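Local coordinates for protein branched-chain alpha-ketoacid decarboxylase (Lactococcus lactis, PDB 2VBF) that probably decarboxylates branched-chain and aromatic alpha-keto acids to aldehydes, with thiamine diphosphate and a magnesium ion as cofactors, at residues E72-Y77 / T458-G463; I40-G45 / K65-A70. All coordinates share one frame; numbering follows the deposited sequence.

Contact 1: E72-Y77 / T458-G463; sequences ELNASY and TVQELG. With TPP (thiamine diphosphate), chain D.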
loop_
_atom_site.group_PDB
_atom_site.type_symbol
_atom_site.label_atom_id
_atom_site.label_comp_id
_atom_site.label_asym_id
_atom_site.label_seq_id
_atom_site.Cartn_x
_atom_site.Cartn_y
_atom_site.Cartn_z
ATOM N N GLU A 72 3.927 -5.495 -1.669
ATOM C CA GLU A 72 3.316 -5.341 -2.997
ATOM C C GLU A 72 3.281 -3.914 -3.532
ATOM O O GLU A 72 3.403 -3.697 -4.748
ATOM C CB GLU A 72 1.911 -5.936 -3.027
ATOM C CG GLU A 72 1.906 -7.442 -2.882
ATOM C CD GLU A 72 1.873 -7.928 -1.432
ATOM O OE1 GLU A 72 2.074 -7.129 -0.478
ATOM O OE2 GLU A 72 1.639 -9.141 -1.247
ATOM N N LEU A 73 3.061 -2.930 -2.661
ATOM C CA LEU A 73 3.109 -1.559 -3.121
ATOM C C LEU A 73 4.481 -1.283 -3.732
ATOM O O LEU A 73 4.592 -0.719 -4.822
ATOM C CB LEU A 73 2.810 -0.559 -1.993
ATOM C CG LEU A 73 2.787 0.904 -2.445
ATOM C CD1 LEU A 73 1.748 1.188 -3.539
ATOM C CD2 LEU A 73 2.596 1.863 -1.273
ATOM N N ASN A 74 5.531 -1.708 -3.032
ATOM C CA ASN A 74 6.879 -1.519 -3.519
ATOM C C ASN A 74 7.121 -2.248 -4.831
ATOM O O ASN A 74 7.781 -1.684 -5.716
ATOM C CB ASN A 74 7.909 -1.923 -2.462
ATOM C CG ASN A 74 7.837 -1.034 -1.222
ATOM O OD1 ASN A 74 7.179 0.015 -1.236
ATOM N ND2 ASN A 74 8.493 -1.454 -0.134
ATOM N N ALA A 75 6.580 -3.466 -4.961
ATOM C CA ALA A 75 6.647 -4.259 -6.195
ATOM C C ALA A 75 6.065 -3.489 -7.371
ATOM O O ALA A 75 6.670 -3.433 -8.442
ATOM C CB ALA A 75 5.904 -5.634 -6.020
ATOM N N SER A 76 4.921 -2.850 -7.149
ATOM C CA SER A 76 4.247 -2.077 -8.191
ATOM C C SER A 76 5.072 -0.848 -8.617
ATOM O O SER A 76 5.228 -0.564 -9.803
ATOM C CB SER A 76 2.833 -1.696 -7.731
ATOM O OG SER A 76 2.824 -0.669 -6.754
ATOM N N TYR A 77 5.649 -0.162 -7.638
ATOM C CA TYR A 77 6.550 0.949 -7.898
ATOM C C TYR A 77 7.784 0.489 -8.684
ATOM O O TYR A 77 8.257 1.171 -9.602
ATOM C CB TYR A 77 7.005 1.567 -6.578
ATOM C CG TYR A 77 5.982 2.362 -5.774
ATOM C CD1 TYR A 77 4.871 2.971 -6.366
ATOM C CD2 TYR A 77 6.192 2.573 -4.403
ATOM C CE1 TYR A 77 3.985 3.760 -5.601
ATOM C CE2 TYR A 77 5.321 3.335 -3.645
ATOM C CZ TYR A 77 4.225 3.925 -4.247
ATOM O OH TYR A 77 3.381 4.685 -3.475
ATOM N N THR A 458 8.863 3.396 1.929
ATOM C CA THR A 458 9.268 2.266 1.060
ATOM C C THR A 458 10.659 1.673 1.377
ATOM O O THR A 458 11.190 0.868 0.598
ATOM C CB THR A 458 9.249 2.683 -0.445
ATOM O OG1 THR A 458 10.134 3.788 -0.646
ATOM C CG2 THR A 458 7.826 3.049 -0.928
ATOM N N VAL A 459 11.189 1.999 2.558
ATOM C CA VAL A 459 12.530 1.606 2.987
ATOM C C VAL A 459 12.836 0.104 2.901
ATOM O O VAL A 459 13.984 -0.276 2.688
ATOM C CB VAL A 459 12.799 2.103 4.447
ATOM C CG1 VAL A 459 11.954 1.316 5.429
ATOM C CG2 VAL A 459 14.291 1.992 4.793
ATOM N N GLN A 460 11.821 -0.754 3.029
ATOM C CA GLN A 460 12.068 -2.199 3.139
ATOM C C GLN A 460 12.670 -2.834 1.891
ATOM O O GLN A 460 13.203 -3.954 1.982
ATOM C CB GLN A 460 10.838 -2.982 3.615
ATOM C CG GLN A 460 9.552 -2.708 2.855
ATOM C CD GLN A 460 8.763 -1.581 3.480
ATOM O OE1 GLN A 460 8.854 -0.421 3.057
ATOM N NE2 GLN A 460 8.028 -1.904 4.525
ATOM N N GLU A 461 12.642 -2.150 0.739
ATOM C CA GLU A 461 13.297 -2.715 -0.463
ATOM C C GLU A 461 14.830 -2.603 -0.421
ATOM O O GLU A 461 15.522 -3.066 -1.330
ATOM C CB GLU A 461 12.756 -2.120 -1.758
ATOM C CG GLU A 461 11.245 -2.342 -1.983
ATOM C CD GLU A 461 10.749 -3.730 -1.636
ATOM O OE1 GLU A 461 11.328 -4.708 -2.150
ATOM O OE2 GLU A 461 9.774 -3.853 -0.847
ATOM N N LEU A 462 15.365 -1.987 0.630
ATOM C CA LEU A 462 16.797 -2.070 0.914
ATOM C C LEU A 462 17.264 -3.543 0.910
ATOM O O LEU A 462 18.327 -3.848 0.380
ATOM C CB LEU A 462 17.089 -1.386 2.257
ATOM C CG LEU A 462 18.474 -0.894 2.655
ATOM C CD1 LEU A 462 19.285 -0.367 1.496
ATOM C CD2 LEU A 462 18.309 0.181 3.735
ATOM N N GLY A 463 16.470 -4.463 1.462
ATOM C CA GLY A 463 16.820 -5.884 1.454
ATOM C C GLY A 463 17.059 -6.431 0.055
ATOM O O GLY A 463 18.071 -7.081 -0.213
HETATM N "N1'" TPP D . 0.931 -10.731 0.770
HETATM C "C2'" TPP D . 0.014 -10.220 1.662
HETATM C CM2 TPP D . -0.198 -8.742 1.742
HETATM N "N3'" TPP D . -0.692 -11.081 2.451
HETATM C "C4'" TPP D . -0.492 -12.449 2.376
HETATM N "N4'" TPP D . -1.248 -13.216 3.151
HETATM C "C5'" TPP D . 0.456 -12.978 1.488
HETATM C "C6'" TPP D . 1.170 -12.091 0.688
HETATM C "C7'" TPP D . 0.710 -14.486 1.412
HETATM N N3 TPP D . 1.341 -15.022 2.623
HETATM C C2 TPP D . 0.684 -15.622 3.694
HETATM S S1 TPP D . 1.618 -16.130 4.916
HETATM C C5 TPP D . 2.921 -15.614 4.114
HETATM C C4 TPP D . 2.675 -15.032 2.867
HETATM C CM4 TPP D . 3.719 -14.482 1.928
HETATM C C6 TPP D . 4.251 -15.841 4.778
HETATM C C7 TPP D . 4.432 -15.096 6.098
HETATM O O7 TPP D . 5.767 -15.371 6.488
HETATM P PA TPP D . 6.306 -15.098 7.983
HETATM O O1A TPP D . 5.757 -13.741 8.396
HETATM O O2A TPP D . 7.814 -15.129 7.921
HETATM O O3A TPP D . 5.617 -16.226 8.880
HETATM P PB TPP D . 6.206 -17.685 9.288
HETATM O O1B TPP D . 5.207 -18.674 8.769
HETATM O O2B TPP D . 6.297 -17.704 10.783
HETATM O O3B TPP D . 7.572 -17.823 8.673
#

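Contact 2: I40-G45 / K65-A70; sequences IEEIFG and KWIGNA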
loop_
_atom_site.group_PDB
_atom_site.type_symbol
_atom_site.label_atom_id
_atom_site.label_comp_id
_atom_site.label_asym_id
_atom_site.label_seq_id
_atom_site.Cartn_x
_atom_site.Cartn_y
_atom_site.Cartn_z
ATOM N N ILE A 40 10.611 -8.410 -21.272
ATOM C CA ILE A 40 10.661 -8.535 -19.820
ATOM C C ILE A 40 11.567 -9.710 -19.444
ATOM O O ILE A 40 11.355 -10.843 -19.886
ATOM C CB ILE A 40 9.238 -8.712 -19.194
ATOM C CG1 ILE A 40 8.342 -7.514 -19.548
ATOM C CG2 ILE A 40 9.320 -8.853 -17.665
ATOM C CD1 ILE A 40 6.851 -7.748 -19.291
ATOM N N GLU A 41 12.565 -9.415 -18.612
ATOM C CA GLU A 41 13.557 -10.401 -18.177
ATOM C C GLU A 41 13.534 -10.644 -16.665
ATOM O O GLU A 41 14.268 -11.491 -16.145
ATOM C CB GLU A 41 14.939 -9.928 -18.628
ATOM C CG GLU A 41 15.088 -9.916 -20.161
ATOM C CD GLU A 41 16.346 -9.214 -20.647
ATOM O OE1 GLU A 41 17.207 -8.832 -19.835
ATOM O OE2 GLU A 41 16.476 -9.037 -21.872
ATOM N N GLU A 42 12.684 -9.890 -15.965
ATOM C CA GLU A 42 12.577 -9.945 -14.513
ATOM C C GLU A 42 11.121 -9.711 -14.155
ATOM O O GLU A 42 10.491 -8.855 -14.764
ATOM C CB GLU A 42 13.437 -8.846 -13.857
ATOM C CG GLU A 42 14.930 -9.149 -13.742
ATOM C CD GLU A 42 15.759 -8.770 -14.961
ATOM O OE1 GLU A 42 15.306 -8.009 -15.845
ATOM O OE2 GLU A 42 16.920 -9.223 -15.023
ATOM N N ILE A 43 10.602 -10.458 -13.176
ATOM C CA ILE A 43 9.237 -10.263 -12.667
ATOM C C ILE A 43 9.312 -9.981 -11.179
ATOM O O ILE A 43 9.978 -10.704 -10.428
ATOM C CB ILE A 43 8.325 -11.488 -12.931
ATOM C CG1 ILE A 43 8.224 -11.725 -14.440
ATOM C CG2 ILE A 43 6.940 -11.315 -12.303
ATOM C CD1 ILE A 43 7.298 -12.855 -14.868
ATOM N N PHE A 44 8.624 -8.921 -10.772
ATOM C CA PHE A 44 8.592 -8.516 -9.363
ATOM C C PHE A 44 7.345 -9.042 -8.664
ATOM O O PHE A 44 6.477 -9.650 -9.280
ATOM C CB PHE A 44 8.704 -7.002 -9.272
ATOM C CG PHE A 44 9.929 -6.468 -9.959
ATOM C CD1 PHE A 44 11.175 -6.566 -9.349
ATOM C CD2 PHE A 44 9.851 -5.927 -11.225
ATOM C CE1 PHE A 44 12.321 -6.101 -9.994
ATOM C CE2 PHE A 44 10.989 -5.448 -11.883
ATOM C CZ PHE A 44 12.227 -5.541 -11.259
ATOM N N GLY A 45 7.295 -8.849 -7.350
ATOM C CA GLY A 45 6.088 -9.134 -6.589
ATOM C C GLY A 45 6.288 -9.863 -5.278
ATOM O O GLY A 45 7.384 -9.907 -4.731
ATOM N N LYS A 65 13.910 -13.920 -14.437
ATOM C CA LYS A 65 14.261 -14.031 -13.031
ATOM C C LYS A 65 13.133 -13.496 -12.149
ATOM O O LYS A 65 12.613 -12.413 -12.398
ATOM C CB LYS A 65 15.548 -13.248 -12.745
ATOM C CG LYS A 65 16.162 -13.573 -11.392
ATOM C CD LYS A 65 17.343 -12.677 -11.065
ATOM C CE LYS A 65 17.797 -12.875 -9.613
ATOM N NZ LYS A 65 19.097 -12.211 -9.307
ATOM N N TRP A 66 12.777 -14.260 -11.118
ATOM C CA TRP A 66 11.922 -13.763 -10.040
ATOM C C TRP A 66 12.756 -12.858 -9.134
ATOM O O TRP A 66 13.820 -13.260 -8.636
ATOM C CB TRP A 66 11.346 -14.916 -9.227
ATOM C CG TRP A 66 10.567 -14.486 -8.023
ATOM C CD1 TRP A 66 10.921 -14.645 -6.719
ATOM C CD2 TRP A 66 9.312 -13.808 -8.023
ATOM N NE1 TRP A 66 9.945 -14.117 -5.899
ATOM C CE2 TRP A 66 8.951 -13.589 -6.683
ATOM C CE3 TRP A 66 8.456 -13.366 -9.027
ATOM C CZ2 TRP A 66 7.755 -12.963 -6.324
ATOM C CZ3 TRP A 66 7.282 -12.739 -8.678
ATOM C CH2 TRP A 66 6.932 -12.548 -7.336
ATOM N N ILE A 67 12.261 -11.642 -8.904
ATOM C CA ILE A 67 12.869 -10.734 -7.943
ATOM C C ILE A 67 11.793 -10.353 -6.928
ATOM O O ILE A 67 10.995 -9.447 -7.165
ATOM C CB ILE A 67 13.496 -9.518 -8.629
ATOM C CG1 ILE A 67 14.547 -10.001 -9.648
ATOM C CG2 ILE A 67 14.143 -8.585 -7.598
ATOM C CD1 ILE A 67 15.400 -8.920 -10.233
ATOM N N GLY A 68 11.784 -11.063 -5.803
ATOM C CA GLY A 68 10.716 -10.911 -4.811
ATOM C C GLY A 68 10.932 -9.644 -4.028
ATOM O O GLY A 68 12.065 -9.335 -3.662
ATOM N N ASN A 69 9.845 -8.908 -3.786
ATOM C CA ASN A 69 9.861 -7.676 -2.988
ATOM C C ASN A 69 9.424 -7.934 -1.539
ATOM O O ASN A 69 8.833 -8.970 -1.242
ATOM C CB ASN A 69 8.898 -6.676 -3.624
ATOM C CG ASN A 69 9.354 -6.247 -4.993
ATOM O OD1 ASN A 69 8.925 -6.792 -5.998
ATOM N ND2 ASN A 69 10.279 -5.294 -5.038
ATOM N N ALA A 70 9.697 -6.967 -0.651
ATOM C CA ALA A 70 9.223 -7.042 0.731
ATOM C C ALA A 70 7.695 -6.869 0.779
ATOM O O ALA A 70 7.009 -7.631 1.476
ATOM C CB ALA A 70 9.930 -5.994 1.592
#

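Contact 1: E72-Y77 / T458-G463
The carboxamide of N74 fits between T458 and E461, and its two ends meet different partners. Its ND2 donates to E461 OE2 at 2.8 Å, a bond of 159° at the hydrogen that lies in the amide plane of N74 and takes the anti lone pair of the carboxylate. The amide and carboxylate planes stand 75° apart and only OE2 is bonded to N74; OE1 turns to N69 ND2. A weak second bond runs from ND2 to Q460 OE1; the stronger partner of Q460 is Q460 of the second subunit. At the other end of the amide, N74 OD1 lies 3.1 Å from the methyl CG2 of T458. That methyl also touches the edge of the Y77 ring, in its plane, 3.7 Å from CE2. T458 can present carbon here because OG1 stands between its backbone N and carbonyl carbon (chi1 59°) and bonds instead to G428 O. Y77 OH reaches S426. From the same helical segment, E72 OE2 comes within 2.7 Å of N1' of a thiamine diphosphate also hydrogen-bonded to G453 and T483 of the second subunit. A glutamate facing the aminopyrimidine, set between domains of two chains, is the hallmark of the cofactor site in thiamine diphosphate enzymes.

Contact 2: I40-G45 / K65-A70
The indole of W66 leans obliquely on the backbone of 43-45, with CZ3 3.2 Å from F44 O and CH2 3.4 Å from C of G45, which has no side chain. G68 N sits over one face, offset toward the rim. With chi1 at 174°, W66 CG points away from the backbone N, which carries the six-membered ring over the neighbouring strand, where CZ3 also meets I43 CG2. With an alanine here, a gap is likely to open between I43, G45 and helix 52-60, whose L55, I58 and I59 would lose one of their contacts. The F44 ring lies alongside I67 on the other face of the sheet, CD1 3.8 Å from I67 CB, and packs edge-to-face with Y82. Here E42 CG also rests on I67 CD1, at 3.5 Å.

Parallel strands 42-45 and 65-68 are joined by I43 N to K65 O and by a nearly straight bond, I67 N to I43 O (2.9 Å, 176°); just before strand 42-45, E41 O accepts from K65 N. Beyond them N69 grips G45 twice: OD1 accepts from G45 N in the carbonyl plane, and N69 N donates to G45 O at 2.8 Å. The charged ends go elsewhere, K65 to E468 and E42 to Y82. Cohesion within this beta-alpha-beta unit therefore rests on main-chain bonds, the N69 amide and apolar contacts rather than on ion pairs between the strands.

From the N terminus, contact 2 comes first: 65-70 returns beside 40-45 after helix 52-60, closing a short beta-alpha-beta loop at one edge of the six-stranded parallel sheet of the N-terminal cofactor-binding domain. The chain then enters helix 72-86, where contact 1 opens; its partner 458-463 arrives some 380 residues later, in the C-terminal cofactor-binding domain, with the central domain lying between. The two contacts are thus in series, neither nested nor crossed. The centres of contact 1 and contact 2 are nevertheless about 12 Å apart. The carboxylate of E461 joins them, OE1 to N69 ND2 and the carboxylate to A70 N, while A75 packs on N69. Both also touch the second subunit.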